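Local coordinates for protein argininosuccinate lyase (PDB 6RXA) that cleaves carbon–nitrogen bonds as an EDDS lyase of the aspartase/fumarase superfamily and probably splits argininosuccinate into fumarate and arginine, at residues Trp262-Phe276 with Val345-Tyr359. The protein carries 2 engineered substitutions. Residues are numbered along the deposited sequence; the frame is centred on the assembly and turned at random. Where two conformers were deposited one is given.
Sequences WSTDEYQVAELDASF and VVRTLHPNKERMRQY
His350, one half of the hydrogen-bonded pair with Glu271, also reaches past the strand to Asp273 and shows how a side-chain bond supplements a very short antiparallel sheet. In that pair Glu271 N gives to His350 O (2.9 Å) and His350 N to Glu271 O; Ala270 faces Pro351 as the non-hydrogen-bonded pair, and Asn352 N continues the line to Val269 O. The imidazole lies nearly coplanar with the Asp273 carboxylate, and His350 NE2 gives an almost straight bond to the anti side of Asp273 OD1 (2.9 Å). Asp273 OD2 accepts from Ser275 N, which makes an Asx turn, and from Ser275 OG on the opposite face. Asp273 N gives to a water that donates to Val345 O and to Thr348 OG1, itself hydrogen-bonded to Gly344 O.

Beside this polar end, the backbone N of Val345 sits over the centre of the Phe276 ring. Leu349, its CG anti to the backbone N (chi1 -169°), sends CD2 to the edge of Trp262 (4.0 Å from CZ3) and CD1 toward Leu272 CD2.

Beyond the strands, the Gln268 amide stacks on one face of the Arg355 guanidinium, the planes 17° apart. Tyr359 OH donates to Tyr267 O (2.7 Å), while Val269 CG1 packs against Tyr359 CE2 (3.4 Å); the adjoining Glu266 meets Tyr157 of the second subunit.

The two segments thus join the exit of helix 236-262 to the break between helices 329-348 and 353-362. Ser275 steadies the Asp273 carboxylate, whose OD1, lying in the ring plane, limits rotation of the imidazole; the bond requires a hydrogen on His350 NE2, and the nearby carboxylate could modestly stabilise the imidazolium form.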
loop_
_atom_site.group_PDB
_atom_site.type_symbol
_atom_site.label_atom_id
_atom_site.label_comp_id
_atom_site.label_asym_id
_atom_site.label_seq_id
_atom_site.Cartn_x
_atom_site.Cartn_y
_atom_site.Cartn_z
ATOM N N TRP A 262 -5.161 15.654 23.666
ATOM C CA TRP A 262 -5.891 16.400 24.686
ATOM C C TRP A 262 -5.723 15.798 26.079
ATOM O O TRP A 262 -5.711 16.524 27.086
ATOM C CB TRP A 262 -7.390 16.389 24.388
ATOM C CG TRP A 262 -7.880 17.193 23.237
ATOM C CD1 TRP A 262 -7.211 18.149 22.521
ATOM C CD2 TRP A 262 -9.185 17.103 22.677
ATOM N NE1 TRP A 262 -8.043 18.661 21.538
ATOM C CE2 TRP A 262 -9.259 18.032 21.620
ATOM C CE3 TRP A 262 -10.315 16.334 22.984
ATOM C CZ2 TRP A 262 -10.417 18.197 20.854
ATOM C CZ3 TRP A 262 -11.454 16.490 22.218
ATOM C CH2 TRP A 262 -11.495 17.413 21.162
ATOM N N SER A 263 -5.603 14.476 26.157
ATOM C CA SER A 263 -5.547 13.755 27.420
ATOM C C SER A 263 -4.132 13.375 27.836
ATOM O O SER A 263 -3.972 12.633 28.811
ATOM C CB SER A 263 -6.474 12.537 27.395
ATOM O OG SER A 263 -6.136 11.609 26.366
ATOM N N THR A 264 -3.107 13.905 27.173
ATOM C CA THR A 264 -1.755 13.761 27.682
ATOM C C THR A 264 -1.661 14.378 29.071
ATOM O O THR A 264 -2.470 15.232 29.467
ATOM C CB THR A 264 -0.717 14.440 26.782
ATOM O OG1 THR A 264 -1.045 15.825 26.584
ATOM C CG2 THR A 264 -0.583 13.697 25.461
ATOM N N ASP A 265 -0.626 13.967 29.806
ATOM C CA ASP A 265 -0.345 14.570 31.101
ATOM C C ASP A 265 -0.041 16.060 30.979
ATOM O O ASP A 265 -0.249 16.822 31.929
ATOM C CB ASP A 265 0.843 13.848 31.745
ATOM C CG ASP A 265 0.554 12.388 32.033
ATOM O OD1 ASP A 265 -0.580 12.086 32.439
ATOM O OD2 ASP A 265 1.457 11.550 31.878
ATOM N N GLU A 266 0.457 16.486 29.827
ATOM C CA GLU A 266 0.876 17.861 29.604
ATOM C C GLU A 266 -0.251 18.759 29.122
ATOM O O GLU A 266 -0.365 19.905 29.595
ATOM C CB GLU A 266 2.016 17.851 28.584
ATOM C CG GLU A 266 3.296 17.179 29.087
ATOM C CD GLU A 266 3.284 15.665 29.017
ATOM O OE1 GLU A 266 2.370 15.085 28.391
ATOM O OE2 GLU A 266 4.218 15.066 29.593
ATOM N N TYR A 267 -1.079 18.310 28.180
ATOM C CA TYR A 267 -2.225 19.126 27.802
ATOM C C TYR A 267 -3.261 19.123 28.920
ATOM O O TYR A 267 -3.714 20.179 29.368
ATOM C CB TYR A 267 -2.929 18.587 26.566
ATOM C CG TYR A 267 -2.341 18.781 25.176
ATOM C CD1 TYR A 267 -1.022 18.438 24.873
ATOM C CD2 TYR A 267 -3.153 19.208 24.127
ATOM C CE1 TYR A 267 -0.529 18.547 23.588
ATOM C CE2 TYR A 267 -2.658 19.320 22.837
ATOM C CZ TYR A 267 -1.351 18.978 22.574
ATOM O OH TYR A 267 -0.860 19.048 21.293
ATOM N N GLN A 268 -3.668 17.920 29.346
ATOM C CA GLN A 268 -4.663 17.699 30.394
ATOM C C GLN A 268 -5.915 18.553 30.205
ATOM O O GLN A 268 -6.491 19.074 31.166
ATOM C CB GLN A 268 -4.075 17.798 31.804
ATOM C CG GLN A 268 -3.164 18.953 32.075
ATOM C CD GLN A 268 -2.606 18.904 33.487
ATOM O OE1 GLN A 268 -2.945 18.017 34.273
ATOM N NE2 GLN A 268 -1.743 19.856 33.814
ATOM N N VAL A 269 -6.396 18.634 28.965
ATOM C CA VAL A 269 -7.661 19.324 28.719
ATOM C C VAL A 269 -8.842 18.378 28.559
ATOM O O VAL A 269 -9.988 18.849 28.494
ATOM C CB VAL A 269 -7.594 20.307 27.533
ATOM C CG1 VAL A 269 -6.624 21.446 27.857
ATOM C CG2 VAL A 269 -7.215 19.558 26.285
ATOM N N ALA A 270 -8.610 17.070 28.495
ATOM C CA ALA A 270 -9.693 16.111 28.554
ATOM C C ALA A 270 -9.166 14.864 29.244
ATOM O O ALA A 270 -7.956 14.626 29.310
ATOM C CB ALA A 270 -10.245 15.735 27.175
ATOM N N GLU A 271 -10.095 14.074 29.764
ATOM C CA GLU A 271 -9.765 12.808 30.402
ATOM C C GLU A 271 -10.719 11.738 29.896
ATOM O O GLU A 271 -11.933 11.965 29.840
ATOM C CB GLU A 271 -9.872 12.930 31.923
ATOM C CG GLU A 271 -9.315 11.718 32.659
ATOM C CD GLU A 271 -9.230 11.900 34.175
ATOM O OE1 GLU A 271 -9.045 10.882 34.867
ATOM O OE2 GLU A 271 -9.333 13.045 34.673
ATOM N N LEU A 272 -10.175 10.583 29.531
ATOM C CA LEU A 272 -11.021 9.462 29.176
ATOM C C LEU A 272 -11.796 8.988 30.395
ATOM O O LEU A 272 -11.294 8.996 31.522
ATOM C CB LEU A 272 -10.157 8.304 28.701
ATOM C CG LEU A 272 -9.478 8.491 27.354
ATOM C CD1 LEU A 272 -8.489 7.351 27.096
ATOM C CD2 LEU A 272 -10.495 8.563 26.212
ATOM N N ASP A 273 -13.025 8.545 30.165
ATOM C CA ASP A 273 -13.716 7.798 31.208
ATOM C C ASP A 273 -12.872 6.588 31.601
ATOM O O ASP A 273 -12.245 5.946 30.755
ATOM C CB ASP A 273 -15.081 7.325 30.721
ATOM C CG ASP A 273 -15.959 6.856 31.853
ATOM O OD1 ASP A 273 -16.559 7.730 32.524
ATOM O OD2 ASP A 273 -16.012 5.632 32.098
ATOM N N ALA A 274 -12.872 6.276 32.899
ATOM C CA ALA A 274 -12.130 5.125 33.398
ATOM C C ALA A 274 -12.435 3.853 32.618
ATOM O O ALA A 274 -11.551 3.011 32.432
ATOM C CB ALA A 274 -12.486 4.878 34.870
ATOM N N SER A 275 -13.677 3.700 32.152
ATOM C CA SER A 275 -14.090 2.496 31.445
ATOM C C SER A 275 -13.498 2.388 30.050
ATOM O O SER A 275 -13.677 1.353 29.398
ATOM C CB SER A 275 -15.619 2.436 31.367
ATOM O OG SER A 275 -16.164 3.459 30.547
ATOM N N PHE A 276 -12.799 3.420 29.579
ATOM C CA PHE A 276 -12.144 3.404 28.277
ATOM C C PHE A 276 -10.630 3.526 28.388
ATOM O O PHE A 276 -9.955 3.713 27.367
ATOM C CB PHE A 276 -12.736 4.485 27.365
ATOM C CG PHE A 276 -14.076 4.113 26.827
ATOM C CD1 PHE A 276 -14.178 3.250 25.750
ATOM C CD2 PHE A 276 -15.236 4.553 27.434
ATOM C CE1 PHE A 276 -15.411 2.859 25.275
ATOM C CE2 PHE A 276 -16.470 4.163 26.954
ATOM C CZ PHE A 276 -16.555 3.317 25.879
ATOM N N VAL A 345 -16.141 6.412 23.663
ATOM C CA VAL A 345 -15.150 7.413 24.061
ATOM C C VAL A 345 -15.745 8.813 23.986
ATOM O O VAL A 345 -15.589 9.633 24.903
ATOM C CB VAL A 345 -13.885 7.298 23.191
ATOM C CG1 VAL A 345 -13.042 8.567 23.332
ATOM C CG2 VAL A 345 -13.079 6.087 23.582
ATOM N N VAL A 346 -16.387 9.126 22.857
ATOM C CA VAL A 346 -16.939 10.463 22.659
ATOM C C VAL A 346 -18.071 10.716 23.643
ATOM O O VAL A 346 -18.112 11.748 24.326
ATOM C CB VAL A 346 -17.390 10.654 21.195
ATOM C CG1 VAL A 346 -18.261 11.896 21.069
ATOM C CG2 VAL A 346 -16.184 10.706 20.260
ATOM N N ARG A 347 -18.990 9.759 23.768
ATOM C CA ARG A 347 -20.113 9.944 24.675
ATOM C C ARG A 347 -19.639 10.248 26.090
ATOM O O ARG A 347 -20.199 11.123 26.773
ATOM C CB ARG A 347 -20.990 8.694 24.659
ATOM C CG ARG A 347 -22.136 8.768 25.664
ATOM C CD ARG A 347 -23.003 7.514 25.627
ATOM N NE ARG A 347 -22.291 6.322 26.080
ATOM C CZ ARG A 347 -21.864 5.344 25.286
ATOM N NH1 ARG A 347 -22.057 5.384 23.973
ATOM N NH2 ARG A 347 -21.236 4.309 25.822
ATOM N N THR A 348 -18.612 9.535 26.549
ATOM C CA THR A 348 -18.223 9.592 27.948
ATOM C C THR A 348 -17.021 10.485 28.221
ATOM O O THR A 348 -16.582 10.553 29.375
ATOM C CB THR A 348 -17.934 8.182 28.487
ATOM O OG1 THR A 348 -16.826 7.585 27.804
ATOM C CG2 THR A 348 -19.144 7.293 28.314
ATOM N N LEU A 349 -16.493 11.175 27.215
ATOM C CA LEU A 349 -15.300 11.986 27.427
ATOM C C LEU A 349 -15.553 13.090 28.449
ATOM O O LEU A 349 -16.614 13.719 28.466
ATOM C CB LEU A 349 -14.859 12.619 26.109
ATOM C CG LEU A 349 -13.486 13.280 26.093
ATOM C CD1 LEU A 349 -12.379 12.259 26.291
ATOM C CD2 LEU A 349 -13.288 14.016 24.775
ATOM N N HIS A 350 -14.565 13.315 29.302
ATOM C CA HIS A 350 -14.653 14.351 30.329
ATOM C C HIS A 350 -13.763 15.536 29.972
ATOM O O HIS A 350 -12.561 15.519 30.275
ATOM C CB HIS A 350 -14.232 13.772 31.689
ATOM C CG HIS A 350 -15.018 12.570 32.104
ATOM N ND1 HIS A 350 -16.234 12.671 32.745
ATOM C CD2 HIS A 350 -14.773 11.246 31.962
ATOM C CE1 HIS A 350 -16.705 11.458 32.978
ATOM N NE2 HIS A 350 -15.845 10.578 32.497
ATOM N N PRO A 351 -14.298 16.603 29.386
ATOM C CA PRO A 351 -13.462 17.787 29.146
ATOM C C PRO A 351 -13.164 18.511 30.451
ATOM O O PRO A 351 -14.001 18.566 31.353
ATOM C CB PRO A 351 -14.328 18.649 28.225
ATOM C CG PRO A 351 -15.739 18.252 28.539
ATOM C CD PRO A 351 -15.687 16.782 28.920
ATOM N N ASN A 352 -11.938 19.032 30.563
ATOM C CA ASN A 352 -11.552 19.886 31.693
ATOM C C ASN A 352 -11.827 21.321 31.271
ATOM O O ASN A 352 -10.974 21.993 30.686
ATOM C CB ASN A 352 -10.083 19.709 32.046
ATOM C CG ASN A 352 -9.664 20.517 33.283
ATOM O OD1 ASN A 352 -10.268 21.538 33.645
ATOM N ND2 ASN A 352 -8.598 20.061 33.925
ATOM N N LYS A 353 -13.041 21.800 31.562
ATOM C CA LYS A 353 -13.481 23.078 31.010
ATOM C C LYS A 353 -12.610 24.224 31.495
ATOM O O LYS A 353 -12.324 25.157 30.731
ATOM C CB LYS A 353 -14.945 23.336 31.357
ATOM C CG LYS A 353 -15.895 22.316 30.753
ATOM C CD LYS A 353 -17.337 22.736 30.970
ATOM C CE LYS A 353 -18.305 21.706 30.423
ATOM N NZ LYS A 353 -19.730 22.106 30.623
ATOM N N GLU A 354 -12.178 24.178 32.759
ATOM C CA GLU A 354 -11.383 25.280 33.294
ATOM C C GLU A 354 -10.022 25.353 32.614
ATOM O O GLU A 354 -9.556 26.446 32.266
ATOM C CB GLU A 354 -11.211 25.131 34.808
ATOM C CG GLU A 354 -12.423 25.513 35.638
ATOM C CD GLU A 354 -12.073 25.737 37.105
ATOM O OE1 GLU A 354 -10.904 26.072 37.399
ATOM O OE2 GLU A 354 -12.966 25.578 37.963
ATOM N N ARG A 355 -9.366 24.212 32.427
ATOM C CA ARG A 355 -8.058 24.224 31.778
ATOM C C ARG A 355 -8.186 24.619 30.312
ATOM O O ARG A 355 -7.339 25.353 29.789
ATOM C CB ARG A 355 -7.393 22.859 31.948
ATOM C CG ARG A 355 -5.991 22.727 31.400
ATOM C CD ARG A 355 -4.880 23.202 32.332
ATOM N NE ARG A 355 -4.779 22.634 33.691
ATOM C CZ ARG A 355 -5.109 21.405 34.106
ATOM N NH1 ARG A 355 -5.653 20.498 33.306
ATOM N NH2 ARG A 355 -4.907 21.098 35.381
ATOM N N MET A 356 -9.231 24.149 29.631
ATOM C CA MET A 356 -9.462 24.556 28.249
ATOM C C MET A 356 -9.567 26.074 28.143
ATOM O O MET A 356 -8.928 26.693 27.286
ATOM C CB MET A 356 -10.753 23.923 27.735
ATOM C CG MET A 356 -10.655 22.449 27.368
ATOM S SD MET A 356 -12.274 21.810 26.899
ATOM C CE MET A 356 -11.826 20.234 26.179
ATOM N N ARG A 357 -10.366 26.683 29.017
ATOM C CA ARG A 357 -10.502 28.138 29.014
ATOM C C ARG A 357 -9.178 28.809 29.356
ATOM O O ARG A 357 -8.814 29.829 28.750
ATOM C CB ARG A 357 -11.577 28.550 30.017
ATOM C CG ARG A 357 -11.920 30.032 30.003
ATOM C CD ARG A 357 -12.961 30.345 31.106
ATOM N NE ARG A 357 -13.883 29.228 31.356
ATOM C CZ ARG A 357 -13.923 28.496 32.476
ATOM N NH1 ARG A 357 -14.796 27.501 32.584
ATOM N NH2 ARG A 357 -13.109 28.759 33.492
ATOM N N GLN A 358 -8.440 28.260 30.325
ATOM C CA GLN A 358 -7.165 28.858 30.710
ATOM C C GLN A 358 -6.215 28.939 29.522
ATOM O O GLN A 358 -5.628 29.991 29.249
ATOM C CB GLN A 358 -6.517 28.046 31.831
ATOM C CG GLN A 358 -5.162 28.566 32.256
ATOM C CD GLN A 358 -4.534 27.748 33.368
ATOM O OE1 GLN A 358 -5.031 26.679 33.730
ATOM N NE2 GLN A 358 -3.435 28.249 33.917
ATOM N N TYR A 359 -6.023 27.827 28.815
ATOM C CA TYR A 359 -5.156 27.857 27.647
ATOM C C TYR A 359 -5.644 28.891 26.638
ATOM O O TYR A 359 -4.852 29.675 26.106
ATOM C CB TYR A 359 -5.107 26.488 26.986
ATOM C CG TYR A 359 -4.353 25.428 27.744
ATOM C CD1 TYR A 359 -3.584 25.727 28.857
ATOM C CD2 TYR A 359 -4.422 24.114 27.347
ATOM C CE1 TYR A 359 -2.889 24.727 29.539
ATOM C CE2 TYR A 359 -3.727 23.126 28.006
ATOM C CZ TYR A 359 -2.975 23.420 29.095
ATOM O OH TYR A 359 -2.297 22.409 29.756
HETATM O O HOH W 1 -14.236 8.594 27.429
#